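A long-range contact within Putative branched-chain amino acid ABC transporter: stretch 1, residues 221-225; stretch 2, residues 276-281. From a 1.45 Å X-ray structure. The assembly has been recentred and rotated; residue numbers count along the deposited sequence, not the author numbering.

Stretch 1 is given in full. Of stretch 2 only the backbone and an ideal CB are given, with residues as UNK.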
# COMPACT_ATOMS: atom_id res chain seq x y z
N ASP A 221 0.62 -3.76 8.76
CA ASP A 221 -0.51 -3.49 7.91
C ASP A 221 -1.09 -2.13 8.28
O ASP A 221 -0.60 -1.47 9.19
CB ASP A 221 -1.58 -4.61 8.07
CG ASP A 221 -2.44 -4.82 6.82
OD1 ASP A 221 -2.48 -3.99 5.92
OD2 ASP A 221 -3.09 -5.91 6.74
N MSE A 222 -2.14 -1.74 7.60
CA MSE A 222 -2.81 -0.49 7.82
C MSE A 222 -3.37 -0.28 9.20
O MSE A 222 -3.95 -1.18 9.78
CB MSE A 222 -4.01 -0.41 6.91
CG MSE A 222 -3.62 -0.48 5.45
SE MSE A 222 -5.25 -0.05 4.45
CE MSE A 222 -4.26 0.07 2.74
N PRO A 223 -3.27 0.95 9.73
CA PRO A 223 -4.06 1.34 10.92
C PRO A 223 -5.53 0.98 10.79
O PRO A 223 -6.17 0.60 11.80
CB PRO A 223 -3.87 2.87 10.97
CG PRO A 223 -2.54 3.05 10.37
CD PRO A 223 -2.45 2.07 9.22
N TRP A 224 -6.04 1.05 9.57
CA TRP A 224 -7.43 0.73 9.31
C TRP A 224 -7.84 -0.65 9.91
O TRP A 224 -8.98 -0.81 10.38
CB TRP A 224 -7.69 0.75 7.81
CG TRP A 224 -9.13 0.57 7.44
CD1 TRP A 224 -9.68 -0.50 6.78
CD2 TRP A 224 -10.19 1.50 7.66
NE1 TRP A 224 -11.03 -0.29 6.60
CE2 TRP A 224 -11.36 0.94 7.13
CE3 TRP A 224 -10.26 2.74 8.28
CZ2 TRP A 224 -12.59 1.57 7.21
CZ3 TRP A 224 -11.49 3.36 8.35
CH2 TRP A 224 -12.61 2.79 7.82
N PHE A 225 -6.91 -1.61 9.84
CA PHE A 225 -7.13 -2.94 10.43
C PHE A 225 -6.57 -3.08 11.84
O PHE A 225 -7.16 -3.75 12.70
CB PHE A 225 -6.47 -4.03 9.54
CG PHE A 225 -6.96 -4.03 8.10
CD1 PHE A 225 -8.27 -4.22 7.79
CD2 PHE A 225 -6.07 -3.84 7.08
CE1 PHE A 225 -8.69 -4.23 6.47
CE2 PHE A 225 -6.49 -3.81 5.76
CZ PHE A 225 -7.79 -4.03 5.46
N UNK A 276 -1.83 11.49 9.05
CA UNK A 276 -2.10 10.29 9.86
C UNK A 276 -3.13 9.43 9.12
O UNK A 276 -4.33 9.41 9.44
CB UNK A 276 -2.60 10.66 11.26
N UNK A 277 -2.66 8.77 8.08
CA UNK A 277 -3.51 8.11 7.14
C UNK A 277 -4.12 6.86 7.78
O UNK A 277 -3.49 6.22 8.63
CB UNK A 277 -2.73 7.76 5.87
N UNK A 278 -5.33 6.55 7.36
CA UNK A 278 -5.88 5.23 7.72
C UNK A 278 -5.08 4.11 7.06
O UNK A 278 -5.11 2.97 7.54
CB UNK A 278 -7.35 5.13 7.31
N UNK A 279 -4.30 4.43 6.00
CA UNK A 279 -3.49 3.44 5.31
C UNK A 279 -2.06 3.44 5.84
O UNK A 279 -1.25 2.59 5.43
CB UNK A 279 -3.50 3.70 3.80
N UNK A 280 -1.75 4.37 6.75
CA UNK A 280 -0.43 4.50 7.34
C UNK A 280 -0.08 5.96 7.48
O UNK A 280 -0.83 6.82 7.00
CB UNK A 280 0.62 3.77 6.50
N UNK A 281 0.99 6.24 8.21
CA UNK A 281 1.47 7.62 8.32
C UNK A 281 2.12 7.96 6.99
O UNK A 281 2.95 7.21 6.50
CB UNK A 281 2.45 7.80 9.48

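At position 276 the CA-to-CB bond points sideways, and no atom of stretch 1 lies within 5.5 Å of the ideal CB. Stretch 1 therefore sets no preference. The deposited residue is Asp276, in the p rotamer, which stays clear of stretch 1 and has OD1 hydrogen-bonded elsewhere in the structure.

Position 277 is decided within its own stretch. Its phi/psi of -72/148 is open to any residue, and stretch 1 again leaves the ideal CB free, but that CB would sit 2.4 Å from the carbonyl O of position 280. Only a residue without CB fits, and it is Gly277. Positions 277 and 280 exchange two backbone hydrogen bonds: N of 277 donates weakly to O of 280 (2.9 Å), and N of 280 donates to O of 277 (3.2 Å). The same Gly277 O approaches Pro223 CG at 3.7 Å.

Position 278 makes the only hydrogen bond between the stretches, and this uses backbone alone: Trp224 N donates to O of 278 at 2.9 Å, with an N-H...O angle of 140°. O of 278 also lies 3.3 Å from Pro223 CD and 3.6 Å from Met222 CB. The CA-to-CB bond runs sideways, yet the ideal CB is 3.9 Å from Trp224 CE3, so the indole invites an apolar side chain; Ala, Val, Ile or Leu would all be reasonable. The residue is Val278, chi1 m, whose CB meets Trp224 CE3 at 3.8 Å in an oblique approach to the ring. It has the largest area covered by the other stretch of any residue here, 75 Å².

At position 279 CA-to-CB points away overall, but the ideal CB lies 3.9 Å from CE of the selenomethionine Met222. A small or medium side chain with an apolar part, such as Ala, Val or Thr, would suit this methyl. Thr279, chi1 p, places CG2 3.7 Å from Met222 CE, while OG1 is hydrogen-bonded elsewhere in the structure.

Position 280 has phi/psi of 141/169, at which a CB would be jammed against the carbonyl O of position 279. That alone calls for glycine; stretch 1 adds no clash, Pro223 CD lying 4.4 Å from the ideal CB. Gly280 is found, and its N lies 3.4 Å from Pro223 CD.

At position 281 the CA-to-CB bond points sideways with nothing of stretch 1 within 5.5 Å of the ideal CB, so many residues would do. Asp281, chi1 m, comes no nearer than 6.1 Å, from its OD1 to Pro223 CG.

Stretch 2 (276-281) DGVTGD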
# COMPACT_ATOMS: atom_id res chain seq x y z
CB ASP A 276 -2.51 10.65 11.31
CG ASP A 276 -3.82 11.44 11.41
OD1 ASP A 276 -4.14 12.22 10.51
OD2 ASP A 276 -4.55 11.26 12.43
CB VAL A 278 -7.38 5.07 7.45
CG1 VAL A 278 -8.18 6.08 8.20
CG2 VAL A 278 -7.70 5.08 5.94
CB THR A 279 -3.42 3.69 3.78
OG1 THR A 279 -2.67 4.90 3.53
CG2 THR A 279 -4.76 3.72 3.17
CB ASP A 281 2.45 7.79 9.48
CG ASP A 281 1.76 8.03 10.82
OD1 ASP A 281 0.54 8.27 10.89
OD2 ASP A 281 2.51 7.99 11.81
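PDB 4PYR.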